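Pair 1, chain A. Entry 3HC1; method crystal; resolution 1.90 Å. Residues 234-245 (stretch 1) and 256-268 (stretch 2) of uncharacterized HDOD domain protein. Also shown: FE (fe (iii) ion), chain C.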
# COMPACT_ATOMS: atom_id res chain seq x y z
N VAL A 234 -6.37 -1.86 5.30
CA VAL A 234 -5.77 -1.96 3.95
C VAL A 234 -6.65 -2.84 3.08
O VAL A 234 -6.83 -2.54 1.87
CB VAL A 234 -4.32 -2.49 4.03
CG1 VAL A 234 -3.73 -2.93 2.59
CG2 VAL A 234 -3.40 -1.47 4.78
N ALA A 235 -7.22 -3.93 3.63
CA ALA A 235 -8.13 -4.75 2.80
C ALA A 235 -9.31 -3.93 2.35
O ALA A 235 -9.69 -4.03 1.18
CB ALA A 235 -8.67 -6.03 3.51
N PHE A 236 -9.90 -3.14 3.27
CA PHE A 236 -11.01 -2.25 2.87
C PHE A 236 -10.57 -1.26 1.81
O PHE A 236 -11.23 -1.10 0.75
CB PHE A 236 -11.68 -1.52 4.06
CG PHE A 236 -12.75 -0.59 3.65
CD1 PHE A 236 -12.45 0.68 3.22
CD2 PHE A 236 -14.06 -1.04 3.56
CE1 PHE A 236 -13.41 1.51 2.77
CE2 PHE A 236 -15.04 -0.19 3.11
CZ PHE A 236 -14.72 1.07 2.72
N ALA A 237 -9.45 -0.59 2.05
CA ALA A 237 -8.94 0.40 1.11
C ALA A 237 -8.68 -0.18 -0.29
O ALA A 237 -8.94 0.48 -1.30
CB ALA A 237 -7.71 1.14 1.67
N ASP A 238 -8.23 -1.42 -0.35
CA ASP A 238 -7.96 -2.04 -1.62
C ASP A 238 -9.26 -2.29 -2.39
O ASP A 238 -9.38 -1.93 -3.56
CB ASP A 238 -7.17 -3.35 -1.46
CG ASP A 238 -7.08 -4.10 -2.74
OD1 ASP A 238 -6.55 -3.52 -3.68
OD2 ASP A 238 -7.58 -5.24 -2.84
N GLU A 239 -10.22 -2.91 -1.72
CA GLU A 239 -11.52 -3.14 -2.33
C GLU A 239 -12.21 -1.82 -2.77
O GLU A 239 -12.74 -1.71 -3.89
CB GLU A 239 -12.42 -4.02 -1.43
CG GLU A 239 -13.65 -4.50 -2.20
CD GLU A 239 -14.34 -5.65 -1.58
OE1 GLU A 239 -14.10 -5.85 -0.40
OE2 GLU A 239 -15.10 -6.38 -2.27
N TYR A 240 -12.10 -0.79 -1.93
CA TYR A 240 -12.65 0.51 -2.23
C TYR A 240 -12.03 1.08 -3.51
O TYR A 240 -12.76 1.44 -4.44
CB TYR A 240 -12.46 1.50 -1.07
CG TYR A 240 -13.03 2.84 -1.41
CD1 TYR A 240 -12.29 3.79 -2.11
CD2 TYR A 240 -14.34 3.15 -1.08
CE1 TYR A 240 -12.85 4.98 -2.45
CE2 TYR A 240 -14.90 4.33 -1.43
CZ TYR A 240 -14.17 5.25 -2.10
OH TYR A 240 -14.78 6.43 -2.44
N CYS A 241 -10.70 1.13 -3.55
CA CYS A 241 -9.96 1.62 -4.70
C CYS A 241 -10.30 0.84 -5.96
O CYS A 241 -10.51 1.44 -7.00
CB CYS A 241 -8.49 1.61 -4.44
SG CYS A 241 -8.01 2.99 -3.32
N THR A 242 -10.40 -0.49 -5.86
CA THR A 242 -10.70 -1.34 -7.00
C THR A 242 -12.08 -1.04 -7.53
O THR A 242 -12.29 -1.01 -8.74
CB THR A 242 -10.55 -2.83 -6.64
OG1 THR A 242 -9.21 -3.01 -6.16
CG2 THR A 242 -10.79 -3.76 -7.85
N LEU A 243 -13.02 -0.82 -6.62
CA LEU A 243 -14.41 -0.47 -6.98
C LEU A 243 -14.64 0.99 -7.37
O LEU A 243 -15.65 1.27 -7.96
CB LEU A 243 -15.39 -0.88 -5.88
CG LEU A 243 -15.65 -2.38 -5.73
CD1 LEU A 243 -16.40 -2.68 -4.38
CD2 LEU A 243 -16.36 -3.02 -6.92
N ARG A 244 -13.72 1.90 -7.09
CA ARG A 244 -13.87 3.32 -7.40
C ARG A 244 -12.78 3.84 -8.34
O ARG A 244 -12.25 4.93 -8.15
CB ARG A 244 -13.86 4.13 -6.10
CG ARG A 244 -15.01 3.83 -5.16
CD ARG A 244 -16.35 4.13 -5.75
NE ARG A 244 -17.41 4.28 -4.75
CZ ARG A 244 -18.71 4.00 -4.95
NH1 ARG A 244 -19.14 3.54 -6.09
NH2 ARG A 244 -19.60 4.18 -3.98
N ARG A 245 -12.42 3.03 -9.33
CA ARG A 245 -11.60 3.43 -10.46
C ARG A 245 -10.17 3.80 -10.05
O ARG A 245 -9.56 4.63 -10.70
CB ARG A 245 -12.22 4.59 -11.27
CG ARG A 245 -13.71 4.41 -11.73
CD ARG A 245 -14.20 5.68 -12.44
NE ARG A 245 -15.28 5.40 -13.38
CZ ARG A 245 -16.57 5.71 -13.21
NH1 ARG A 245 -17.00 6.33 -12.11
NH2 ARG A 245 -17.44 5.39 -14.17
N SER A 256 -24.73 -3.43 -5.43
CA SER A 256 -24.57 -2.08 -4.95
C SER A 256 -23.25 -1.90 -4.18
O SER A 256 -23.11 -2.43 -3.08
CB SER A 256 -25.71 -1.73 -3.99
OG SER A 256 -25.37 -0.62 -3.18
N VAL A 257 -22.36 -1.07 -4.73
CA VAL A 257 -21.04 -0.78 -4.18
C VAL A 257 -21.11 -0.10 -2.83
O VAL A 257 -20.38 -0.48 -1.91
CB VAL A 257 -20.20 0.09 -5.15
CG1 VAL A 257 -18.89 0.59 -4.50
CG2 VAL A 257 -19.90 -0.73 -6.46
N ARG A 258 -21.98 0.90 -2.69
CA ARG A 258 -22.09 1.61 -1.44
C ARG A 258 -22.46 0.62 -0.34
O ARG A 258 -21.83 0.59 0.72
CB ARG A 258 -23.12 2.75 -1.51
CG ARG A 258 -23.12 3.65 -0.29
CD ARG A 258 -24.25 4.64 -0.23
NE ARG A 258 -25.53 4.13 -0.75
CZ ARG A 258 -26.41 3.40 -0.07
NH1 ARG A 258 -26.19 3.07 1.21
NH2 ARG A 258 -27.52 2.99 -0.67
N THR A 259 -23.47 -0.20 -0.59
CA THR A 259 -23.90 -1.20 0.37
C THR A 259 -22.80 -2.18 0.72
O THR A 259 -22.58 -2.47 1.89
CB THR A 259 -25.15 -1.93 -0.12
OG1 THR A 259 -26.25 -1.02 -0.05
CG2 THR A 259 -25.47 -3.15 0.73
N LEU A 260 -22.10 -2.70 -0.29
CA LEU A 260 -20.94 -3.55 -0.04
C LEU A 260 -19.95 -2.86 0.92
O LEU A 260 -19.55 -3.41 1.96
CB LEU A 260 -20.25 -3.91 -1.34
CG LEU A 260 -19.05 -4.85 -1.29
CD1 LEU A 260 -18.94 -5.58 -2.67
CD2 LEU A 260 -17.74 -4.07 -0.92
N LEU A 261 -19.57 -1.64 0.58
CA LEU A 261 -18.56 -0.94 1.36
C LEU A 261 -19.06 -0.69 2.79
O LEU A 261 -18.32 -0.86 3.78
CB LEU A 261 -18.18 0.37 0.68
CG LEU A 261 -17.54 0.29 -0.70
CD1 LEU A 261 -17.48 1.71 -1.27
CD2 LEU A 261 -16.18 -0.36 -0.67
N GLU A 262 -20.33 -0.31 2.91
CA GLU A 262 -20.90 -0.06 4.24
C GLU A 262 -20.94 -1.29 5.13
O GLU A 262 -20.78 -1.15 6.33
CB GLU A 262 -22.30 0.53 4.13
CG GLU A 262 -22.27 2.04 3.84
CD GLU A 262 -23.67 2.64 3.63
OE1 GLU A 262 -24.69 2.01 4.01
OE2 GLU A 262 -23.76 3.77 3.07
N ASN A 263 -21.22 -2.46 4.53
CA ASN A 263 -21.33 -3.74 5.25
C ASN A 263 -20.03 -4.57 5.26
O ASN A 263 -20.00 -5.70 5.74
CB ASN A 263 -22.43 -4.62 4.59
CG ASN A 263 -23.79 -3.97 4.60
OD1 ASN A 263 -24.03 -3.06 5.34
ND2 ASN A 263 -24.66 -4.42 3.73
N HIS A 264 -18.96 -4.01 4.73
CA HIS A 264 -17.68 -4.72 4.60
C HIS A 264 -17.20 -5.32 5.95
O HIS A 264 -17.35 -4.67 6.99
CB HIS A 264 -16.63 -3.77 4.06
CG HIS A 264 -15.37 -4.44 3.56
ND1 HIS A 264 -14.37 -4.89 4.40
CD2 HIS A 264 -14.90 -4.63 2.30
CE1 HIS A 264 -13.38 -5.40 3.69
NE2 HIS A 264 -13.68 -5.26 2.41
N PRO A 265 -16.65 -6.55 5.92
CA PRO A 265 -16.24 -7.20 7.17
C PRO A 265 -15.13 -6.50 7.95
O PRO A 265 -14.96 -6.77 9.16
CB PRO A 265 -15.79 -8.60 6.70
CG PRO A 265 -15.65 -8.53 5.25
CD PRO A 265 -16.59 -7.48 4.78
N SER A 266 -14.38 -5.62 7.30
CA SER A 266 -13.31 -4.92 7.98
C SER A 266 -13.83 -4.04 9.12
O SER A 266 -13.12 -3.85 10.08
CB SER A 266 -12.50 -4.05 7.03
OG SER A 266 -11.66 -4.81 6.21
N TRP A 267 -15.04 -3.51 8.99
CA TRP A 267 -15.56 -2.58 9.98
C TRP A 267 -15.69 -3.28 11.33
O TRP A 267 -15.25 -2.74 12.31
CB TRP A 267 -16.89 -1.94 9.57
CG TRP A 267 -16.78 -1.15 8.37
CD1 TRP A 267 -17.44 -1.35 7.19
CD2 TRP A 267 -15.91 -0.03 8.16
NE1 TRP A 267 -17.04 -0.41 6.27
CE2 TRP A 267 -16.11 0.42 6.85
CE3 TRP A 267 -15.03 0.68 9.00
CZ2 TRP A 267 -15.43 1.53 6.32
CZ3 TRP A 267 -14.34 1.75 8.48
CH2 TRP A 267 -14.54 2.18 7.14
N GLY A 268 -16.27 -4.49 11.36
CA GLY A 268 -16.27 -5.31 12.56
C GLY A 268 -14.88 -5.68 13.10
O GLY A 268 -14.66 -5.72 14.32
FE FE C . -4.51 -4.09 -4.43
O HOH W 1 -11.35 -6.43 1.19
O HOH W 2 -4.82 -5.83 -3.53

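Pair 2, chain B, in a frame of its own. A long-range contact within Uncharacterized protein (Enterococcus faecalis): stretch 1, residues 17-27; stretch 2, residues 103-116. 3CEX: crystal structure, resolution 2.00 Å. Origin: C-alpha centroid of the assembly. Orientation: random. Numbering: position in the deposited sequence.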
# COMPACT_ATOMS: atom_id res chain seq x y z
N ALA B 17 -1.69 -3.78 -6.48
CA ALA B 17 -2.50 -4.25 -5.33
C ALA B 17 -3.31 -5.51 -5.74
O ALA B 17 -3.32 -6.54 -5.03
CB ALA B 17 -3.45 -3.17 -4.85
N HIS B 18 -3.94 -5.42 -6.90
CA HIS B 18 -4.78 -6.49 -7.42
C HIS B 18 -3.97 -7.78 -7.57
O HIS B 18 -4.38 -8.85 -7.08
CB HIS B 18 -5.36 -6.04 -8.76
CG HIS B 18 -6.44 -6.93 -9.31
ND1 HIS B 18 -6.96 -6.75 -10.57
CD2 HIS B 18 -7.11 -7.97 -8.76
CE1 HIS B 18 -7.89 -7.66 -10.79
NE2 HIS B 18 -8.01 -8.41 -9.71
N GLU B 19 -2.84 -7.67 -8.25
CA GLU B 19 -1.89 -8.78 -8.43
C GLU B 19 -1.39 -9.37 -7.10
O GLU B 19 -1.30 -10.60 -6.93
CB GLU B 19 -0.70 -8.32 -9.33
CG GLU B 19 -1.18 -8.00 -10.74
CD GLU B 19 -0.24 -7.14 -11.64
OE1 GLU B 19 0.77 -6.55 -11.17
OE2 GLU B 19 -0.54 -7.07 -12.89
N ARG B 20 -1.08 -8.51 -6.14
CA ARG B 20 -0.62 -9.01 -4.84
C ARG B 20 -1.69 -9.84 -4.09
O ARG B 20 -1.39 -10.87 -3.56
CB ARG B 20 -0.16 -7.85 -3.96
CG ARG B 20 0.33 -8.23 -2.56
CD ARG B 20 0.99 -7.07 -1.87
NE ARG B 20 2.19 -6.65 -2.59
CZ ARG B 20 2.35 -5.49 -3.23
NH1 ARG B 20 1.41 -4.56 -3.24
NH2 ARG B 20 3.48 -5.25 -3.83
N PHE B 21 -2.93 -9.36 -4.07
CA PHE B 21 -4.02 -10.11 -3.46
C PHE B 21 -4.18 -11.50 -4.14
O PHE B 21 -4.33 -12.52 -3.46
CB PHE B 21 -5.33 -9.32 -3.58
CG PHE B 21 -5.60 -8.35 -2.46
CD1 PHE B 21 -5.81 -8.80 -1.18
CD2 PHE B 21 -5.75 -7.01 -2.70
CE1 PHE B 21 -6.08 -7.91 -0.13
CE2 PHE B 21 -6.03 -6.15 -1.68
CZ PHE B 21 -6.19 -6.63 -0.38
N GLU B 22 -4.18 -11.53 -5.47
CA GLU B 22 -4.28 -12.80 -6.18
C GLU B 22 -3.10 -13.77 -5.90
O GLU B 22 -3.33 -14.96 -5.73
CB GLU B 22 -4.45 -12.58 -7.69
CG GLU B 22 -5.80 -11.99 -8.13
CD GLU B 22 -7.07 -12.73 -7.60
OE1 GLU B 22 -7.11 -13.98 -7.55
OE2 GLU B 22 -8.04 -12.03 -7.25
N GLU B 23 -1.86 -13.29 -5.84
CA GLU B 23 -0.71 -14.14 -5.55
C GLU B 23 -0.78 -14.71 -4.14
O GLU B 23 -0.37 -15.83 -3.90
CB GLU B 23 0.62 -13.38 -5.67
CG GLU B 23 0.94 -12.88 -7.04
CD GLU B 23 2.12 -11.88 -7.11
OE1 GLU B 23 2.50 -11.25 -6.08
OE2 GLU B 23 2.67 -11.74 -8.23
N THR B 24 -1.27 -13.91 -3.20
CA THR B 24 -1.44 -14.37 -1.83
C THR B 24 -2.55 -15.44 -1.71
O THR B 24 -2.32 -16.51 -1.16
CB THR B 24 -1.67 -13.14 -0.87
OG1 THR B 24 -0.40 -12.62 -0.50
CG2 THR B 24 -2.42 -13.50 0.37
N LEU B 25 -3.72 -15.14 -2.26
CA LEU B 25 -4.85 -16.07 -2.26
C LEU B 25 -4.52 -17.42 -2.90
O LEU B 25 -4.96 -18.43 -2.40
CB LEU B 25 -6.05 -15.46 -2.97
CG LEU B 25 -7.39 -16.16 -2.76
CD1 LEU B 25 -7.82 -16.13 -1.27
CD2 LEU B 25 -8.43 -15.46 -3.67
N ALA B 26 -3.76 -17.41 -3.98
CA ALA B 26 -3.32 -18.62 -4.66
C ALA B 26 -2.54 -19.57 -3.74
O ALA B 26 -2.46 -20.75 -4.04
CB ALA B 26 -2.47 -18.30 -5.95
N GLN B 27 -1.95 -19.07 -2.65
CA GLN B 27 -1.19 -19.96 -1.75
C GLN B 27 -2.04 -20.58 -0.67
O GLN B 27 -1.53 -21.37 0.11
CB GLN B 27 -0.01 -19.22 -1.12
CG GLN B 27 0.98 -18.69 -2.16
CD GLN B 27 2.06 -17.85 -1.54
OE1 GLN B 27 2.86 -18.34 -0.71
NE2 GLN B 27 2.10 -16.56 -1.92
N GLU B 103 -15.98 -20.38 -1.40
CA GLU B 103 -14.91 -20.65 -2.37
C GLU B 103 -14.10 -19.39 -2.68
O GLU B 103 -14.66 -18.29 -2.75
CB GLU B 103 -15.48 -21.20 -3.69
CG GLU B 103 -16.29 -22.47 -3.58
CD GLU B 103 -15.46 -23.74 -3.39
OE1 GLU B 103 -14.20 -23.68 -3.42
OE2 GLU B 103 -16.09 -24.82 -3.24
N LYS B 104 -12.80 -19.57 -2.89
CA LYS B 104 -11.88 -18.45 -3.17
C LYS B 104 -12.24 -17.64 -4.42
O LYS B 104 -12.10 -16.43 -4.44
CB LYS B 104 -10.45 -18.95 -3.35
CG LYS B 104 -9.78 -19.44 -2.11
CD LYS B 104 -8.30 -19.71 -2.33
CE LYS B 104 -8.02 -20.77 -3.35
NZ LYS B 104 -6.57 -20.83 -3.59
N GLN B 105 -12.72 -18.32 -5.46
CA GLN B 105 -13.08 -17.66 -6.72
C GLN B 105 -13.99 -16.44 -6.54
O GLN B 105 -13.84 -15.45 -7.25
CB GLN B 105 -13.72 -18.66 -7.72
CG GLN B 105 -13.79 -18.22 -9.20
CD GLN B 105 -12.41 -17.89 -9.76
OE1 GLN B 105 -11.48 -18.68 -9.61
NE2 GLN B 105 -12.26 -16.72 -10.36
N LEU B 106 -14.90 -16.49 -5.57
CA LEU B 106 -15.80 -15.36 -5.35
C LEU B 106 -15.06 -14.06 -5.03
O LEU B 106 -15.42 -12.98 -5.51
CB LEU B 106 -16.80 -15.67 -4.24
CG LEU B 106 -17.86 -14.62 -3.99
CD1 LEU B 106 -18.65 -14.33 -5.24
CD2 LEU B 106 -18.78 -15.07 -2.85
N LEU B 107 -14.03 -14.19 -4.19
CA LEU B 107 -13.20 -13.05 -3.81
C LEU B 107 -12.49 -12.48 -5.03
O LEU B 107 -12.46 -11.29 -5.20
CB LEU B 107 -12.14 -13.48 -2.78
CG LEU B 107 -12.62 -13.89 -1.38
CD1 LEU B 107 -11.53 -14.62 -0.62
CD2 LEU B 107 -13.17 -12.69 -0.59
N SER B 108 -11.94 -13.36 -5.87
CA SER B 108 -11.25 -12.95 -7.07
C SER B 108 -12.17 -12.22 -8.02
O SER B 108 -11.78 -11.22 -8.66
CB SER B 108 -10.67 -14.15 -7.81
OG SER B 108 -9.62 -14.70 -7.09
N ASP B 109 -13.38 -12.78 -8.18
CA ASP B 109 -14.37 -12.23 -9.12
C ASP B 109 -14.90 -10.86 -8.68
O ASP B 109 -15.01 -9.91 -9.51
CB ASP B 109 -15.53 -13.22 -9.30
CG ASP B 109 -15.14 -14.47 -10.05
OD1 ASP B 109 -14.03 -14.53 -10.64
OD2 ASP B 109 -15.96 -15.42 -10.04
N TYR B 110 -15.20 -10.70 -7.40
CA TYR B 110 -15.71 -9.42 -6.93
C TYR B 110 -14.59 -8.35 -6.95
O TYR B 110 -14.81 -7.21 -7.35
CB TYR B 110 -16.36 -9.55 -5.55
CG TYR B 110 -16.94 -8.25 -5.00
CD1 TYR B 110 -17.64 -7.35 -5.81
CD2 TYR B 110 -16.82 -7.94 -3.67
CE1 TYR B 110 -18.19 -6.14 -5.27
CE2 TYR B 110 -17.35 -6.76 -3.15
CZ TYR B 110 -18.02 -5.86 -3.95
OH TYR B 110 -18.53 -4.70 -3.38
N LEU B 111 -13.38 -8.73 -6.55
CA LEU B 111 -12.26 -7.79 -6.65
C LEU B 111 -11.98 -7.37 -8.10
O LEU B 111 -11.77 -6.19 -8.38
CB LEU B 111 -10.98 -8.35 -6.00
CG LEU B 111 -9.77 -7.41 -5.89
CD1 LEU B 111 -10.13 -6.14 -5.08
CD2 LEU B 111 -8.57 -8.16 -5.21
N ALA B 112 -12.00 -8.32 -9.03
CA ALA B 112 -11.79 -8.01 -10.45
C ALA B 112 -12.85 -7.04 -10.98
O ALA B 112 -12.53 -6.12 -11.75
CB ALA B 112 -11.77 -9.31 -11.31
N ALA B 113 -14.11 -7.26 -10.58
CA ALA B 113 -15.19 -6.36 -10.94
C ALA B 113 -14.97 -4.97 -10.34
O ALA B 113 -15.20 -3.97 -11.02
CB ALA B 113 -16.56 -6.91 -10.52
N SER B 114 -14.58 -4.89 -9.07
CA SER B 114 -14.37 -3.57 -8.46
C SER B 114 -13.15 -2.82 -9.00
O SER B 114 -13.18 -1.61 -9.12
CB SER B 114 -14.29 -3.68 -6.94
OG SER B 114 -15.47 -4.29 -6.47
N VAL B 115 -12.08 -3.54 -9.31
CA VAL B 115 -10.92 -2.94 -9.97
C VAL B 115 -11.29 -2.42 -11.35
O VAL B 115 -10.90 -1.31 -11.70
CB VAL B 115 -9.71 -3.93 -10.02
CG1 VAL B 115 -8.59 -3.39 -10.91
CG2 VAL B 115 -9.21 -4.18 -8.58
N ALA B 116 -12.05 -3.20 -12.12
CA ALA B 116 -12.49 -2.77 -13.46
C ALA B 116 -13.28 -1.47 -13.41
O ALA B 116 -13.05 -0.57 -14.20
CB ALA B 116 -13.35 -3.85 -14.14
O HOH W 3 -9.21 -10.86 -9.06

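Two helices that run antiparallel at about 11 Å can be held together by quite different chemistry, and these two pairs are a compact example. In pair 1 the axes of helices 234-243 and 257-263 approach to 10.9 Å at 175°; in pair 2 those of helices 17-25 and 104-116 approach to 11.0 Å at 176°. The central backbones superpose with an RMSD of 0.5 Å, so the same positions face one another: Y240(A) opposite L261(A) corresponds to E22(B) opposite S108(B), and L243(A) opposite V257(A) to L25(B) opposite K104(B).

At the first of these levels the solutions are of different kinds. In pair 1 the contact is apolar, Y240(A) CD2 lying 3.5 Å from L261(A) CD1. In pair 2 the matching residues are polar, and S108(B) OG donates a 2.7 Å hydrogen bond to E22(B) OE1. The glutamate starts out sideways, but its m, m rotamer brings its end nearer to the serine.

The next level keeps a leucine on the first helix. L243(A) packs through CB on V257(A) CG1 at 4.0 Å and through CD1 on L260(A) CD2, also at 4.0 Å. L25(B) retains the second of these contacts, its CD1 being 4.1 Å from CD1 of L107(B), the match of L260(A). Where pair 1 has V257(A), however, K104(B) lays its chain against the leucine, CD to L25(B) CG 3.7 Å, and its NZ donates to L25(B) O at 3.1 Å. One long side chain thus provides both an apolar surface and a polar tie.

At the other end an aromatic ring fills the first-helix position in both pairs. The edge of F236(A) meets the face of H264(A), while the edge of W267(A) meets the face of F236(A), with ring centroids 5.2 and 4.8 Å apart. H18(B), the counterpart of F236(A), instead receives V115(B) CG2 over one face, 4.1 Å from its centroid. Its imidazole also takes part in a polar link: water 3 lies 2.8 Å from H18(B) NE2 and donates to E22(B) OE2 at 2.5 Å and S108(B) O at 2.6 Å, bridging the helices.

H264(A) and L111(B) occupy nearly the same space, their side-chain centres 0.6 Å apart, yet they act differently. H264(A) NE2 makes a weak 2.9 Å hydrogen bond to E239(A) OE1, whereas L111(B) CD2 packs on F21(B) CB at 3.8 Å. Thus a common backbone spacing fixes which positions meet, but leaves open whether they meet through apolar or polar groups.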